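Local coordinates for MutT related protein (PDB 3GRN), which probably hydrolyses nucleoside diphosphates linked to another group, as a member of the MutT-like Nudix family, at the interface of chains A and B. Sequence-based numbering; all coordinates share one arbitrary frame. Chains: chain A/B, MutT related protein.

Contact 1: the interface of chains A and B. Residues chain A 46, 57, 61, 103-104; chain B 32-35, 37.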
# COMPACT_ATOMS: atom_id res chain seq x y z
N ASN A 46 -1.45 1.02 -11.09
CA ASN A 46 -0.68 2.28 -10.98
C ASN A 46 -0.67 3.01 -12.31
O ASN A 46 -0.92 2.39 -13.36
CB ASN A 46 0.78 2.02 -10.54
CG ASN A 46 0.92 1.80 -9.05
OD1 ASN A 46 0.07 2.18 -8.24
ND2 ASN A 46 2.01 1.14 -8.67
N ARG A 57 2.29 -7.50 -8.77
CA ARG A 57 2.80 -6.54 -7.78
C ARG A 57 1.93 -6.53 -6.54
O ARG A 57 2.43 -6.64 -5.43
CB ARG A 57 2.84 -5.13 -8.40
CG ARG A 57 3.27 -4.05 -7.41
CD ARG A 57 3.14 -2.64 -7.99
NE ARG A 57 1.83 -2.33 -8.57
CZ ARG A 57 0.75 -1.94 -7.90
NH1 ARG A 57 0.74 -1.81 -6.58
NH2 ARG A 57 -0.36 -1.68 -8.59
N GLU A 61 3.00 -7.90 -2.74
CA GLU A 61 3.06 -6.98 -1.60
C GLU A 61 2.09 -7.34 -0.50
O GLU A 61 2.37 -7.12 0.66
CB GLU A 61 2.83 -5.53 -2.05
CG GLU A 61 3.93 -5.04 -2.96
CD GLU A 61 3.86 -3.54 -3.21
OE1 GLU A 61 2.88 -2.89 -2.74
OE2 GLU A 61 4.78 -3.04 -3.89
N TYR A 103 0.57 -4.48 6.40
CA TYR A 103 -0.30 -3.55 7.13
C TYR A 103 -1.72 -3.49 6.58
O TYR A 103 -2.65 -3.10 7.30
CB TYR A 103 0.30 -2.13 7.12
CG TYR A 103 0.38 -1.46 5.75
CD1 TYR A 103 -0.58 -0.50 5.35
CD2 TYR A 103 1.45 -1.71 4.89
CE1 TYR A 103 -0.49 0.14 4.11
CE2 TYR A 103 1.55 -1.07 3.64
CZ TYR A 103 0.58 -0.15 3.26
OH TYR A 103 0.68 0.49 2.03
N GLU A 104 -1.89 -3.86 5.31
CA GLU A 104 -3.20 -3.74 4.63
C GLU A 104 -4.23 -4.75 5.13
O GLU A 104 -5.44 -4.53 4.98
CB GLU A 104 -3.03 -3.83 3.11
CG GLU A 104 -2.22 -2.67 2.51
CD GLU A 104 -2.36 -2.54 1.00
OE1 GLU A 104 -2.26 -3.57 0.29
OE2 GLU A 104 -2.57 -1.40 0.52
N ARG B 32 10.70 -3.02 -4.44
CA ARG B 32 10.27 -4.28 -3.83
C ARG B 32 9.10 -4.09 -2.83
O ARG B 32 8.29 -4.99 -2.65
CB ARG B 32 11.47 -4.93 -3.14
CG ARG B 32 11.25 -6.34 -2.67
CD ARG B 32 12.40 -6.78 -1.77
NE ARG B 32 12.30 -8.18 -1.36
CZ ARG B 32 12.66 -9.22 -2.11
NH1 ARG B 32 13.15 -9.03 -3.34
NH2 ARG B 32 12.53 -10.45 -1.64
N THR B 33 9.03 -2.92 -2.19
CA THR B 33 7.96 -2.63 -1.23
C THR B 33 7.23 -1.36 -1.67
O THR B 33 7.86 -0.39 -2.13
CB THR B 33 8.50 -2.44 0.22
OG1 THR B 33 9.25 -1.22 0.31
CG2 THR B 33 9.40 -3.60 0.64
N ASN B 34 5.90 -1.37 -1.54
CA ASN B 34 5.06 -0.18 -1.79
C ASN B 34 5.36 0.50 -3.12
O ASN B 34 5.37 1.74 -3.20
CB ASN B 34 5.19 0.86 -0.66
CG ASN B 34 4.42 0.48 0.60
OD1 ASN B 34 4.99 0.46 1.70
ND2 ASN B 34 3.13 0.19 0.45
N ALA B 35 5.59 -0.30 -4.16
CA ALA B 35 5.93 0.22 -5.47
C ALA B 35 4.84 1.17 -5.97
O ALA B 35 3.65 0.92 -5.80
CB ALA B 35 6.14 -0.93 -6.45
N LYS B 37 3.73 3.94 -4.71
CA LYS B 37 3.00 4.69 -3.68
C LYS B 37 3.74 5.95 -3.19
O LYS B 37 4.96 6.03 -3.29
CB LYS B 37 2.69 3.77 -2.49
CG LYS B 37 1.81 2.57 -2.83
CD LYS B 37 0.98 2.14 -1.63
CE LYS B 37 -0.15 1.19 -2.03
NZ LYS B 37 0.33 -0.17 -2.42
O HOH W 1 2.27 -0.89 -4.21
O HOH W 2 0.38 0.79 -5.35
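A loop-on-helix interface, mainly polar, between two copies of one protein puts A:Glu61 against B:Asn34 and B:Ala35, anchoring a chain B loop at the Nudix helix of chain A in the deposited pair, which need not be the form in solution. A:Arg57 and A:Glu61 lie on helix 51-63, within the family's Nudix box. The carboxylate of A:Glu61 divides its work between its two oxygens. Its OE2 takes the backbone N-H of B:Ala35 (N to OE2 2.9 Å) on its syn lone pair, in a fairly straight bond (160° at H). A:Glu61 OE1 instead meets water 1 at 2.6 Å and forms a longer salt bridge with NZ of B:Lys37, 3.7 Å away. With CG anti to its carbonyl carbon (chi1 -65°) and an extended chain beyond, A:Glu61 carries this carboxylate out to the loop backbone. The last bend of B:Lys37 brings its ammonium to both waters, with NZ 2.7 Å from water 1. That water also touches the carbonyl O of B:Ala35 at 2.8 Å, while water 2 extends the network to the amide oxygen OD1 of A:Asn46. Nearby, CD of A:Arg57 packs on the methyl CB of B:Ala35 at 3.8 Å. The amide nitrogen of A:Asn46 lies 3.4 Å above the centre of the guanidinium of A:Arg57. Farther along, A:Tyr103 and B:Asn34 meet tip to tip, ring and amide planes 50° apart: ND2 comes in at the ring edge and donates to the phenol OH at 2.9 Å, in a bent bond with the OH tilted from the amide plane. The loop thus engages Nudix-box side chains, among them A:Glu61, whose position in the box binds metal in this family.

Contact 2: the interface of chains A and B. Residues chain A 32, 44, 82-83; chain B 119-120.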
# COMPACT_ATOMS: atom_id res chain seq x y z
N ARG A 32 -9.02 3.31 4.43
CA ARG A 32 -9.95 4.36 4.01
C ARG A 32 -11.26 3.80 3.44
O ARG A 32 -12.34 4.33 3.71
CB ARG A 32 -9.24 5.28 3.00
CG ARG A 32 -10.13 6.30 2.33
CD ARG A 32 -9.35 7.11 1.31
NE ARG A 32 -9.98 8.40 1.01
CZ ARG A 32 -9.84 9.50 1.75
NH1 ARG A 32 -9.09 9.49 2.85
NH2 ARG A 32 -10.46 10.62 1.39
N LYS A 44 -5.49 -1.28 -6.64
CA LYS A 44 -5.49 -0.30 -7.73
C LYS A 44 -4.29 -0.44 -8.67
O LYS A 44 -3.15 -0.66 -8.22
CB LYS A 44 -5.56 1.13 -7.19
CG LYS A 44 -6.62 1.38 -6.13
CD LYS A 44 -6.54 2.83 -5.65
CE LYS A 44 -7.57 3.16 -4.59
NZ LYS A 44 -7.05 3.08 -3.20
N GLU A 82 -16.19 7.60 -2.90
CA GLU A 82 -15.47 8.63 -3.64
C GLU A 82 -14.99 8.25 -5.04
O GLU A 82 -14.45 9.09 -5.75
CB GLU A 82 -14.34 9.23 -2.81
CG GLU A 82 -13.11 8.40 -2.73
CD GLU A 82 -12.36 8.62 -1.43
OE1 GLU A 82 -12.29 9.78 -0.96
OE2 GLU A 82 -11.83 7.62 -0.90
N LYS A 83 -15.25 7.00 -5.44
CA LYS A 83 -14.89 6.53 -6.79
C LYS A 83 -15.71 5.29 -7.16
O LYS A 83 -16.25 4.61 -6.28
CB LYS A 83 -13.40 6.19 -6.85
CG LYS A 83 -12.98 5.01 -5.95
CD LYS A 83 -11.52 5.09 -5.59
CE LYS A 83 -11.22 4.24 -4.38
NZ LYS A 83 -11.67 4.93 -3.14
N MET B 119 -5.86 12.26 1.41
CA MET B 119 -5.26 11.64 0.24
C MET B 119 -5.91 10.30 -0.08
O MET B 119 -7.07 10.25 -0.50
CB MET B 119 -3.75 11.45 0.44
CG MET B 119 -2.90 11.88 -0.74
SD MET B 119 -1.40 12.74 -0.25
CE MET B 119 -1.28 13.99 -1.52
N GLU B 120 -5.17 9.22 0.14
CA GLU B 120 -5.69 7.87 -0.06
C GLU B 120 -4.65 6.96 -0.70
O GLU B 120 -4.70 5.74 -0.54
CB GLU B 120 -6.95 7.92 -0.94
CG GLU B 120 -6.74 7.41 -2.36
CD GLU B 120 -7.94 6.66 -2.89
OE1 GLU B 120 -7.80 5.95 -3.91
OE2 GLU B 120 -9.03 6.79 -2.30
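B:Met119 and B:Glu120 approach A:Arg32 on a chain B turn between helices 113-116 and 124-137, where B:Glu120 has an unusual positive phi of 141°. The carbonyl oxygen of B:Met119 lies over the centre of the guanidinium of A:Arg32, 3.6 Å above its plane, a position from which it meets the face of the group and not its N-H bonds. NE and NH2 of A:Arg32 are instead directed at A:Glu82, which is gripped side-on: A:Arg32 NE reaches A:Glu82 OE2 at 2.8 Å and A:Arg32 NH2 reaches A:Glu82 OE1 at 3.1 Å, each on a syn lone pair and nearly in the guanidinium plane. B:Glu120 crosses A:Arg32 at about a right angle, its CB packing 3.4 Å from CD of the arginine. The carboxylate then passes between two lysines. A:Lys44 NZ forms a salt bridge with B:Glu120 OE1 at 3.1 Å, its detail doubtful because the carboxylate lies against the CE methylene. A:Lys83 arrives tip to tip from another direction, its NZ making a weak hydrogen bond to B:Glu120 OE2 at 3.3 Å. B:Glu120 OE2 also comes within 3.2 Å of A:Glu82 OE2, an unfavourable approach of two carboxylate oxygens, which the nearby lysine and arginine may offset. Such a cluster illustrates how one acidic side chain can be lodged among several basic ones. For the protein, it ties the chain B turn to A:Lys44 of the Nudix box and the loop of A:Glu82 and A:Lys83, possibly steadying the pairing of the two chains in the deposited assembly.

Contact 1 and contact 2 belong to one interface, their C-alpha centres about 15 Å apart. They share the Nudix-box segment of chain A: contact 2 uses its beginning, at the end of strand 42-44, and contact 1 the loop that follows and helix 51-63. The pairing is not an exact two-fold. Residue 32 meets different partners in the two contacts, chain B's lying peripherally beside A:Glu61 and chain A's against B:Met119 and B:Glu120. Together the two patches hold chain B across the likely catalytic side of chain A, although a biological dimer cannot be inferred from this alone.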